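Local structure of guanine nucleotide exchange protein (Legionella pneumophila, 1XSZ) at residues E16-K21 / E58-Y63. The protein probably acts as a guanine nucleotide exchange factor for ADP-ribosylation factor (Arf) GTPases, with a cap over its active site. Sequence-based numbering, arbitrary orientation.
Sequences EAFNAK and EAVGDY
F18 reaches from helix 11-20 to helix 57-64 and places the far end of its ring between A59 and V60. Its CB already leads toward the other helix, and with CG anti to the backbone N (chi1 -176°) the ring is carried straight on across the gap. At CD2 the ring edge meets, in plane, the amide oxygen OD1 of its neighbour N19, 3.5 Å away. The next atom, CE2, makes the closest approaches: 3.8 Å to A59 CB and 3.8 Å to V60 CG2. At the tip, CZ touches the same two methyls, lying 3.9 Å from V60 CG2 and 4.0 Å from A59 CB. These methyls lie on either side of the ring plane, each approaching obliquely, and the CE2-CZ edge fits between them like the end of a blade. Alanine suits its place because a single methyl lets the ring come close to the helix. Valine adds reach: CG2, the branch beside its own backbone N, is the one that meets the ring, and the two side chains cross at about a right angle. Phenylalanine supplies the length and flatness needed to span the space between the helices. I26 and L55 also pack on F18, while F48 of helix 40-50 packs on V60, extending the apolar interior of this helical Sec7 domain. N19 complements the packing with polar bonds, its OD1 accepting from D56 N and its ND2 donating to N54 O; D56 OD2 in turn accepts from A59 N. No hydrogen bond or salt bridge joins the two segments directly, and only 128 Å² is buried between them, so the contact itself depends on shape and on the exclusion of water from carbon surfaces.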
loop_
_atom_site.group_PDB
_atom_site.type_symbol
_atom_site.label_atom_id
_atom_site.label_comp_id
_atom_site.label_asym_id
_atom_site.label_seq_id
_atom_site.Cartn_x
_atom_site.Cartn_y
_atom_site.Cartn_z
ATOM N N GLU A 16 -2.832 7.397 22.965
ATOM C CA GLU A 16 -1.639 8.230 23.042
ATOM C C GLU A 16 -0.405 7.482 22.546
ATOM O O GLU A 16 0.393 8.022 21.780
ATOM C CB GLU A 16 -1.415 8.692 24.484
ATOM C CG GLU A 16 -0.117 9.453 24.698
ATOM C CD GLU A 16 0.067 9.894 26.135
ATOM O OE1 GLU A 16 -0.010 9.032 27.037
ATOM O OE2 GLU A 16 0.294 11.100 26.362
ATOM N N ALA A 17 -0.255 6.236 22.978
ATOM C CA ALA A 17 0.890 5.434 22.572
ATOM C C ALA A 17 0.863 5.135 21.077
ATOM O O ALA A 17 1.882 5.250 20.393
ATOM C CB ALA A 17 0.923 4.135 23.361
ATOM N N PHE A 18 -0.308 4.755 20.570
ATOM C CA PHE A 18 -0.450 4.421 19.156
ATOM C C PHE A 18 -0.106 5.579 18.227
ATOM O O PHE A 18 0.676 5.422 17.290
ATOM C CB PHE A 18 -1.879 3.961 18.850
ATOM C CG PHE A 18 -2.071 3.504 17.430
ATOM C CD1 PHE A 18 -1.770 2.198 17.056
ATOM C CD2 PHE A 18 -2.507 4.396 16.453
ATOM C CE1 PHE A 18 -1.896 1.785 15.734
ATOM C CE2 PHE A 18 -2.635 3.993 15.125
ATOM C CZ PHE A 18 -2.328 2.687 14.765
ATOM N N ASN A 19 -0.692 6.743 18.479
ATOM C CA ASN A 19 -0.436 7.887 17.614
ATOM C C ASN A 19 1.025 8.328 17.603
ATOM O O ASN A 19 1.537 8.761 16.568
ATOM C CB ASN A 19 -1.354 9.054 17.987
ATOM C CG ASN A 19 -2.818 8.746 17.712
ATOM O OD1 ASN A 19 -3.137 7.861 16.916
ATOM N ND2 ASN A 19 -3.713 9.486 18.353
ATOM N N ALA A 20 1.703 8.206 18.739
ATOM C CA ALA A 20 3.111 8.590 18.814
ATOM C C ALA A 20 3.968 7.560 18.083
ATOM O O ALA A 20 4.882 7.909 17.335
ATOM C CB ALA A 20 3.544 8.699 20.268
ATOM N N LYS A 21 3.670 6.286 18.311
ATOM C CA LYS A 21 4.382 5.190 17.666
ATOM C C LYS A 21 3.438 3.998 17.654
ATOM O O LYS A 21 3.275 3.307 18.660
ATOM C CB LYS A 21 5.659 4.839 18.433
ATOM C CG LYS A 21 6.507 3.786 17.732
ATOM C CD LYS A 21 7.769 3.465 18.516
ATOM C CE LYS A 21 8.596 2.398 17.816
ATOM N NZ LYS A 21 9.035 2.828 16.458
ATOM N N GLU A 58 -3.971 7.139 9.060
ATOM C CA GLU A 58 -2.996 6.770 8.044
ATOM C C GLU A 58 -2.242 5.569 8.608
ATOM O O GLU A 58 -1.995 4.591 7.903
ATOM C CB GLU A 58 -2.033 7.927 7.750
ATOM C CG GLU A 58 -2.738 9.194 7.287
ATOM C CD GLU A 58 -1.831 10.123 6.501
ATOM O OE1 GLU A 58 -0.605 10.102 6.735
ATOM O OE2 GLU A 58 -2.350 10.884 5.660
ATOM N N ALA A 59 -1.903 5.643 9.894
ATOM C CA ALA A 59 -1.192 4.564 10.571
ATOM C C ALA A 59 -2.066 3.319 10.705
ATOM O O ALA A 59 -1.573 2.202 10.597
ATOM C CB ALA A 59 -0.720 5.025 11.950
ATOM N N VAL A 60 -3.360 3.513 10.943
ATOM C CA VAL A 60 -4.277 2.383 11.054
ATOM C C VAL A 60 -4.339 1.670 9.703
ATOM O O VAL A 60 -4.241 0.441 9.620
ATOM C CB VAL A 60 -5.693 2.857 11.448
ATOM C CG1 VAL A 60 -6.691 1.721 11.293
ATOM C CG2 VAL A 60 -5.688 3.337 12.889
ATOM N N GLY A 61 -4.500 2.455 8.642
ATOM C CA GLY A 61 -4.563 1.892 7.308
ATOM C C GLY A 61 -3.271 1.189 6.938
ATOM O O GLY A 61 -3.284 0.148 6.281
ATOM N N ASP A 62 -2.146 1.748 7.371
ATOM C CA ASP A 62 -0.864 1.144 7.060
ATOM C C ASP A 62 -0.687 -0.186 7.779
ATOM O O ASP A 62 -0.198 -1.160 7.203
ATOM C CB ASP A 62 0.275 2.083 7.437
ATOM C CG ASP A 62 1.527 1.769 6.679
ATOM O OD1 ASP A 62 1.532 2.025 5.459
ATOM O OD2 ASP A 62 2.484 1.252 7.290
ATOM N N TYR A 63 -1.086 -0.229 9.043
ATOM C CA TYR A 63 -0.986 -1.455 9.817
ATOM C C TYR A 63 -1.870 -2.540 9.194
ATOM O O TYR A 63 -1.428 -3.665 8.949
ATOM C CB TYR A 63 -1.440 -1.213 11.259
ATOM C CG TYR A 63 -1.351 -2.449 12.123
ATOM C CD1 TYR A 63 -0.187 -2.744 12.835
ATOM C CD2 TYR A 63 -2.410 -3.353 12.184
ATOM C CE1 TYR A 63 -0.082 -3.913 13.587
ATOM C CE2 TYR A 63 -2.314 -4.522 12.926
ATOM C CZ TYR A 63 -1.150 -4.795 13.624
ATOM O OH TYR A 63 -1.059 -5.954 14.356
#